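Local coordinates for probable oxidoreductase protein (Rhizobium etli, PDB 4FB5) that probably acts as a nucleotide-dependent oxidoreductase of the GFO/IDH/MocA family, although its substrate and reaction are not established, at residues G27-T33 against R58-E64; H40-W44 against V97-T101; P158-H162 against H326-D330. One frame throughout, in Å; residues are numbered along the deposited sequence.

In the fold
Contacts 1 and 2 share one parallel sheet of the probable NAD-binding Rossmann fold, their centres 7 Å apart. Contact 1 pairs strands 27-31 and 58-63; contact 2 lays helix 35-44, which follows strand 27-31 in the chain, against strand 97-100, that strand's neighbour on its other side. Their segments alternate along the chain, and they touch where I31 O meets T101 OG1, a probable hydrogen bond of 2.7 Å. Contact 3 comes later in sequence, its centre about 29 Å from that of contact 1 and 22 Å from that of contact 2. Contacts 1 and 2 thus build the core of the probable nucleotide-binding domain, while contact 3 lies beside another subunit.

Contact 1 of 3, residues G27-T33 against R58-E64; sequences GIGLIGT and RLVHLAE
I28 meets R58 through both backbone and side chain, and its side chain can be traced outward atom by atom. CB lies 3.5 Å from R58 O; CG1, set beside the backbone N at chi1 -48°, stays 3.4 Å from that same R58 O and comes to 4.4 Å from L59 CD2. Beyond them CD1 and the CG2 branch both pack on the indole of W44 in helix 35-44, CD1 on its six-membered ring and CG2 near CD1 of its five-membered ring; W44 also packs on L59. I28 N donates to the same R58 O at 2.7 Å.

The strands run parallel, their axes 4.8 Å apart at closest and inclined by 44°. I28 O accepts from V60 N at 3.2 Å and, weakly, from H61 N, which marks a beta bulge: the pairing moves on by one residue, from I28 opposite L59 to G29 opposite H61. Bonds from L30 N to H61 O, A63 N to L30 O and G32 N to A63 O carry the new register to the strand end. There T33 CG2 packs on L62 CD2 at 3.7 Å, the two side chains crossing nearly at right angles.

G32 has a positive phi of 93°, and it opens a probable GxGxxG sequence. Two adjacent parallel strands, with a glycine turn leading from the first into a helix, are characteristic of the nucleotide-binding Rossmann fold.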
# COMPACT_ATOMS: atom_id res chain seq x y z
N GLY A 27 5.80 44.01 6.87
CA GLY A 27 7.22 44.13 6.62
C GLY A 27 8.00 43.08 7.34
O GLY A 27 7.96 43.00 8.57
N ILE A 28 8.75 42.29 6.59
CA ILE A 28 9.29 41.06 7.15
C ILE A 28 10.76 41.15 7.45
O ILE A 28 11.54 41.55 6.60
CB ILE A 28 9.05 39.87 6.20
CG1 ILE A 28 7.60 39.84 5.71
CG2 ILE A 28 9.48 38.55 6.89
CD1 ILE A 28 6.59 39.68 6.82
N GLY A 29 11.14 40.75 8.66
CA GLY A 29 12.53 40.56 8.95
C GLY A 29 12.77 39.09 9.14
O GLY A 29 12.04 38.45 9.90
N LEU A 30 13.77 38.53 8.45
CA LEU A 30 14.10 37.12 8.66
C LEU A 30 15.46 36.99 9.27
O LEU A 30 16.39 37.61 8.80
CB LEU A 30 14.10 36.39 7.33
CG LEU A 30 13.93 34.87 7.18
CD1 LEU A 30 14.80 34.39 6.04
CD2 LEU A 30 14.28 34.09 8.42
N ILE A 31 15.59 36.16 10.30
CA ILE A 31 16.91 35.77 10.89
C ILE A 31 17.16 34.27 10.70
O ILE A 31 16.30 33.46 11.05
CB ILE A 31 16.95 36.05 12.39
CG1 ILE A 31 16.24 37.36 12.70
CG2 ILE A 31 18.37 36.15 12.88
CD1 ILE A 31 15.65 37.41 14.09
N GLY A 32 18.32 33.91 10.17
CA GLY A 32 18.65 32.52 9.80
C GLY A 32 18.33 32.23 8.33
O GLY A 32 17.34 32.74 7.79
N THR A 33 19.17 31.42 7.68
CA THR A 33 19.03 31.15 6.23
C THR A 33 19.27 29.71 5.84
O THR A 33 19.21 29.38 4.65
CB THR A 33 19.95 32.04 5.32
OG1 THR A 33 21.35 31.77 5.58
CG2 THR A 33 19.65 33.53 5.51
N ARG A 58 6.30 42.29 2.27
CA ARG A 58 7.51 42.97 1.79
C ARG A 58 8.69 42.45 2.61
O ARG A 58 8.66 42.44 3.87
CB ARG A 58 7.36 44.50 1.93
CG ARG A 58 8.40 45.34 1.17
CD ARG A 58 7.97 46.83 1.10
NE ARG A 58 8.38 47.63 2.26
CZ ARG A 58 9.49 48.39 2.34
NH1 ARG A 58 10.35 48.45 1.33
NH2 ARG A 58 9.73 49.09 3.45
N LEU A 59 9.70 42.00 1.88
CA LEU A 59 10.85 41.31 2.45
C LEU A 59 11.90 42.36 2.52
O LEU A 59 12.45 42.80 1.50
CB LEU A 59 11.30 40.11 1.58
CG LEU A 59 10.20 39.28 0.89
CD1 LEU A 59 10.73 38.37 -0.21
CD2 LEU A 59 9.35 38.51 1.88
N VAL A 60 12.17 42.76 3.76
CA VAL A 60 12.89 43.97 4.03
C VAL A 60 14.32 43.72 4.49
O VAL A 60 15.26 44.18 3.85
CB VAL A 60 12.14 44.77 5.09
CG1 VAL A 60 12.90 46.04 5.45
CG2 VAL A 60 10.74 45.11 4.59
N HIS A 61 14.47 42.96 5.57
CA HIS A 61 15.74 42.84 6.26
C HIS A 61 16.06 41.37 6.51
O HIS A 61 15.15 40.57 6.71
CB HIS A 61 15.59 43.53 7.61
CG HIS A 61 16.81 44.27 8.08
ND1 HIS A 61 16.77 45.61 8.44
CD2 HIS A 61 18.09 43.87 8.27
CE1 HIS A 61 17.97 45.99 8.84
NE2 HIS A 61 18.79 44.96 8.74
N LEU A 62 17.35 41.03 6.55
CA LEU A 62 17.77 39.64 6.71
C LEU A 62 19.12 39.52 7.41
O LEU A 62 20.02 40.28 7.09
CB LEU A 62 17.83 38.96 5.35
CG LEU A 62 18.19 37.47 5.19
CD1 LEU A 62 17.81 37.00 3.81
CD2 LEU A 62 19.67 37.23 5.44
N ALA A 63 19.26 38.54 8.30
CA ALA A 63 20.48 38.37 9.11
C ALA A 63 21.01 36.95 9.06
O ALA A 63 20.24 36.04 8.85
CB ALA A 63 20.19 38.74 10.54
N GLU A 64 22.32 36.77 9.29
CA GLU A 64 22.93 35.43 9.38
C GLU A 64 24.12 35.24 10.37
O GLU A 64 25.24 35.71 10.14
CB GLU A 64 23.30 34.91 7.99
CG GLU A 64 23.62 33.43 7.95
CD GLU A 64 22.40 32.52 8.22
OE1 GLU A 64 21.26 33.04 8.25
OE2 GLU A 64 22.58 31.28 8.39

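Contact 2 of 3, residues H40-W44 against V97-T101; sequences HALAW and VVSVT
H40 and W44 both reach S99 from one side of helix 35-44, and their two ring nitrogens converge on a single hydroxyl.

The hydrogen bonds come first. W44 NE1 donates to S99 OG at 2.9 Å with an N-H...O angle of 172°, and the oxygen lies only 2° out of the indole plane, so the bond is straight and strictly edge-on. H40 ND1 stands 2.7 Å from S99 OG, which is also in the imidazole plane; either partner could be the donor. The spacing of the two rings follows from the helix, where W44 N bonds to H40 O one turn back.

A CH-pi contact covers one face of the H40 ring. T101 CG2 sits 3.4 Å from the ring centroid, nearly on its normal. The methyl is turned there because T101 CG2 is anti to the carbonyl carbon, while OG1 (chi1 66°) bonds instead to I31 O.

In the apolar packing V97 CG1 lies against the six-membered ring atoms of W44, 3.7 Å from W44 CZ2 with CH2 next. W122 of strand 120-123 adds ring contacts to both H40 and W44. Replacing W44 by alanine removes the indole, which would probably leave S99 OG without that donor and open a gap beside V97.

Chemically, the buried S99 hydroxyl is held by two hydrogen bonds to helix side chains, one of them donated by W44 NE1, and H40, whose NE2 bonds to E124, is fixed in both position and ring rotation. Helix and central strand are thus joined by directional polar bonds as well as by packing.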
# COMPACT_ATOMS: atom_id res chain seq x y z
N HIS A 40 10.61 29.70 5.41
CA HIS A 40 9.89 30.96 5.70
C HIS A 40 9.97 31.84 4.46
O HIS A 40 8.97 32.31 3.97
CB HIS A 40 10.51 31.76 6.84
CG HIS A 40 10.21 31.22 8.21
ND1 HIS A 40 9.77 32.02 9.24
CD2 HIS A 40 10.30 29.97 8.72
CE1 HIS A 40 9.58 31.29 10.32
NE2 HIS A 40 9.90 30.04 10.04
N ALA A 41 11.17 32.04 3.92
CA ALA A 41 11.27 33.02 2.84
C ALA A 41 10.34 32.68 1.67
O ALA A 41 9.70 33.56 1.10
CB ALA A 41 12.74 33.18 2.39
N LEU A 42 10.25 31.40 1.34
CA LEU A 42 9.43 30.98 0.25
C LEU A 42 7.98 31.18 0.62
O LEU A 42 7.13 31.49 -0.24
CB LEU A 42 9.68 29.51 -0.01
CG LEU A 42 10.91 29.14 -0.84
CD1 LEU A 42 11.00 27.62 -0.90
CD2 LEU A 42 10.85 29.74 -2.21
N ALA A 43 7.69 30.98 1.89
CA ALA A 43 6.34 31.16 2.35
C ALA A 43 5.92 32.63 2.21
O ALA A 43 4.89 32.94 1.55
CB ALA A 43 6.18 30.64 3.81
N TRP A 44 6.71 33.53 2.80
CA TRP A 44 6.40 34.98 2.76
C TRP A 44 6.27 35.45 1.30
O TRP A 44 5.36 36.22 0.94
CB TRP A 44 7.43 35.83 3.52
CG TRP A 44 7.38 35.77 5.02
CD1 TRP A 44 8.37 35.30 5.88
CD2 TRP A 44 6.30 36.20 5.86
NE1 TRP A 44 7.95 35.42 7.20
CE2 TRP A 44 6.69 35.98 7.20
CE3 TRP A 44 5.04 36.74 5.60
CZ2 TRP A 44 5.86 36.29 8.27
CZ3 TRP A 44 4.22 37.07 6.67
CH2 TRP A 44 4.63 36.84 7.99
N VAL A 97 7.24 42.25 11.45
CA VAL A 97 7.23 40.81 11.81
C VAL A 97 8.62 40.23 11.78
O VAL A 97 9.32 40.35 10.79
CB VAL A 97 6.44 39.98 10.76
CG1 VAL A 97 6.35 38.54 11.18
CG2 VAL A 97 5.05 40.55 10.54
N VAL A 98 9.02 39.55 12.85
CA VAL A 98 10.29 38.81 12.81
C VAL A 98 10.10 37.29 12.66
O VAL A 98 9.29 36.68 13.34
CB VAL A 98 11.22 39.18 13.98
CG1 VAL A 98 12.53 38.47 13.85
CG2 VAL A 98 11.45 40.71 14.02
N SER A 99 10.83 36.71 11.70
CA SER A 99 10.87 35.26 11.47
C SER A 99 12.15 34.77 12.10
O SER A 99 13.22 34.95 11.53
CB SER A 99 10.94 34.95 9.97
OG SER A 99 9.68 34.69 9.37
N VAL A 100 12.05 34.14 13.25
CA VAL A 100 13.24 33.55 13.86
C VAL A 100 13.35 32.11 13.43
O VAL A 100 12.43 31.36 13.63
CB VAL A 100 13.21 33.58 15.38
CG1 VAL A 100 14.50 33.08 15.92
CG2 VAL A 100 12.98 35.00 15.87
N THR A 101 14.47 31.74 12.82
CA THR A 101 14.65 30.39 12.30
C THR A 101 16.05 29.97 12.55
O THR A 101 16.57 29.15 11.82
CB THR A 101 14.48 30.30 10.77
OG1 THR A 101 15.52 31.03 10.13
CG2 THR A 101 13.17 30.86 10.32

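Contact 3 of 3, residues P158-H162 against H326-D330; sequences PVMRH and HRPYD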
# COMPACT_ATOMS: atom_id res chain seq x y z
N PRO A 158 -4.07 20.32 4.96
CA PRO A 158 -5.50 20.21 4.72
C PRO A 158 -6.11 18.89 5.15
O PRO A 158 -7.27 18.87 5.66
CB PRO A 158 -5.61 20.33 3.20
CG PRO A 158 -4.47 21.19 2.81
CD PRO A 158 -3.35 20.81 3.76
N VAL A 159 -5.37 17.79 4.96
CA VAL A 159 -5.88 16.48 5.35
C VAL A 159 -6.12 16.50 6.85
O VAL A 159 -7.09 15.97 7.36
CB VAL A 159 -4.86 15.35 4.96
CG1 VAL A 159 -5.07 14.07 5.77
CG2 VAL A 159 -4.90 15.13 3.42
N MSE A 160 -5.23 17.18 7.55
CA MSE A 160 -5.28 17.21 8.96
C MSE A 160 -6.46 18.09 9.42
O MSE A 160 -7.16 17.69 10.34
CB MSE A 160 -3.91 17.66 9.48
CG MSE A 160 -3.71 17.49 10.96
SE MSE A 160 -3.78 15.56 11.43
CE MSE A 160 -2.08 15.11 10.50
N ARG A 161 -6.69 19.26 8.79
CA ARG A 161 -7.91 20.03 9.14
C ARG A 161 -9.17 19.21 8.87
O ARG A 161 -10.13 19.27 9.64
CB ARG A 161 -8.03 21.45 8.53
CG ARG A 161 -6.91 21.95 7.62
CD ARG A 161 -5.88 22.80 8.39
NE ARG A 161 -5.50 24.04 7.68
CZ ARG A 161 -6.05 25.25 7.92
NH1 ARG A 161 -7.02 25.42 8.82
NH2 ARG A 161 -5.63 26.32 7.24
N HIS A 162 -9.16 18.41 7.81
CA HIS A 162 -10.27 17.55 7.60
C HIS A 162 -10.37 16.45 8.61
O HIS A 162 -11.46 16.01 8.89
CB HIS A 162 -10.27 16.98 6.22
CG HIS A 162 -11.62 16.49 5.79
ND1 HIS A 162 -12.70 17.34 5.67
CD2 HIS A 162 -12.06 15.26 5.45
CE1 HIS A 162 -13.75 16.65 5.27
NE2 HIS A 162 -13.39 15.38 5.12
N HIS A 326 -11.24 19.89 0.77
CA HIS A 326 -10.47 19.91 2.02
C HIS A 326 -9.68 21.20 2.05
O HIS A 326 -8.50 21.29 1.64
CB HIS A 326 -9.56 18.69 2.12
CG HIS A 326 -10.24 17.40 1.82
ND1 HIS A 326 -9.87 16.59 0.78
CD2 HIS A 326 -11.31 16.80 2.39
CE1 HIS A 326 -10.66 15.54 0.73
NE2 HIS A 326 -11.55 15.64 1.69
N ARG A 327 -10.37 22.23 2.50
CA ARG A 327 -9.84 23.56 2.39
C ARG A 327 -8.63 23.67 3.31
O ARG A 327 -8.66 23.10 4.39
CB ARG A 327 -10.93 24.60 2.68
CG ARG A 327 -11.89 24.81 1.45
CD ARG A 327 -13.34 25.17 1.85
NE ARG A 327 -13.59 26.62 1.98
CZ ARG A 327 -13.07 27.42 2.92
NH1 ARG A 327 -12.21 26.96 3.83
NH2 ARG A 327 -13.39 28.73 2.95
N PRO A 328 -7.57 24.37 2.85
CA PRO A 328 -7.54 25.18 1.65
C PRO A 328 -6.75 24.53 0.54
O PRO A 328 -5.98 25.21 -0.13
CB PRO A 328 -6.74 26.38 2.11
CG PRO A 328 -5.71 25.78 3.02
CD PRO A 328 -6.26 24.43 3.51
N TYR A 329 -6.90 23.23 0.34
CA TYR A 329 -6.23 22.61 -0.76
C TYR A 329 -6.65 23.40 -1.98
O TYR A 329 -5.88 23.58 -2.91
CB TYR A 329 -6.66 21.16 -0.87
CG TYR A 329 -6.15 20.37 -2.06
CD1 TYR A 329 -6.62 20.62 -3.35
CD2 TYR A 329 -5.24 19.34 -1.88
CE1 TYR A 329 -6.16 19.87 -4.45
CE2 TYR A 329 -4.79 18.57 -2.97
CZ TYR A 329 -5.25 18.83 -4.24
OH TYR A 329 -4.77 18.07 -5.28
N ASP A 330 -7.89 23.88 -1.99
CA ASP A 330 -8.43 24.55 -3.17
C ASP A 330 -7.60 25.77 -3.57
O ASP A 330 -7.42 26.07 -4.74
CB ASP A 330 -9.90 24.96 -2.96
CG ASP A 330 -10.06 25.99 -1.88
OD1 ASP A 330 -9.41 25.90 -0.82
OD2 ASP A 330 -10.84 26.92 -2.08
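H162 and H326 meet as an edge-to-face aromatic pair where helix 158-168, in the part of the chain assigned to the GFO/IDH/MocA C-terminal family, packs against the segment leading into the short helix 329-332. The ring centroids are 4.4 Å apart and the planes are inclined by 59°, which is well short of perpendicular. H326 presents the edge: its CD2 sits 3.4 Å above the imidazole plane of H162, over the ring centre. H162 swings its ring out with CG anti to the backbone N (chi1 -159°), whereas H326 carries CG anti to its carbonyl carbon, and the two side chains approach obliquely. The outer nitrogens have partners on a neighbouring copy of the protein, the third subunit: H162 NE2 bonds to E314 of that subunit and H326 NE2 to its S313 O. The pair therefore belongs to the subunit interface as well as to the fold, and H326 ND1 is bonded within its own chain to A323 N.

One helical turn back, P158 faces P328, their side chains crossing at about a right angle with P158 CG 3.8 Å from P328 CD. A cis peptide bond precedes P328. The compact turn around it is closed by Y329 N donating to H326 O at 2.8 Å. I348 of helix 344-358 packs on both prolines and on R161.

R161 touches with its CG, 3.8 Å from R327 O, and its guanidinium end comes up obliquely to P328 CD. Its NE is bonded to Q156 O, and NH2 forms a long, weak ion pair with E352. P158 CB also rests 3.4 Å from H326 O, the carbonyl oxygen that accepts from Y329 N.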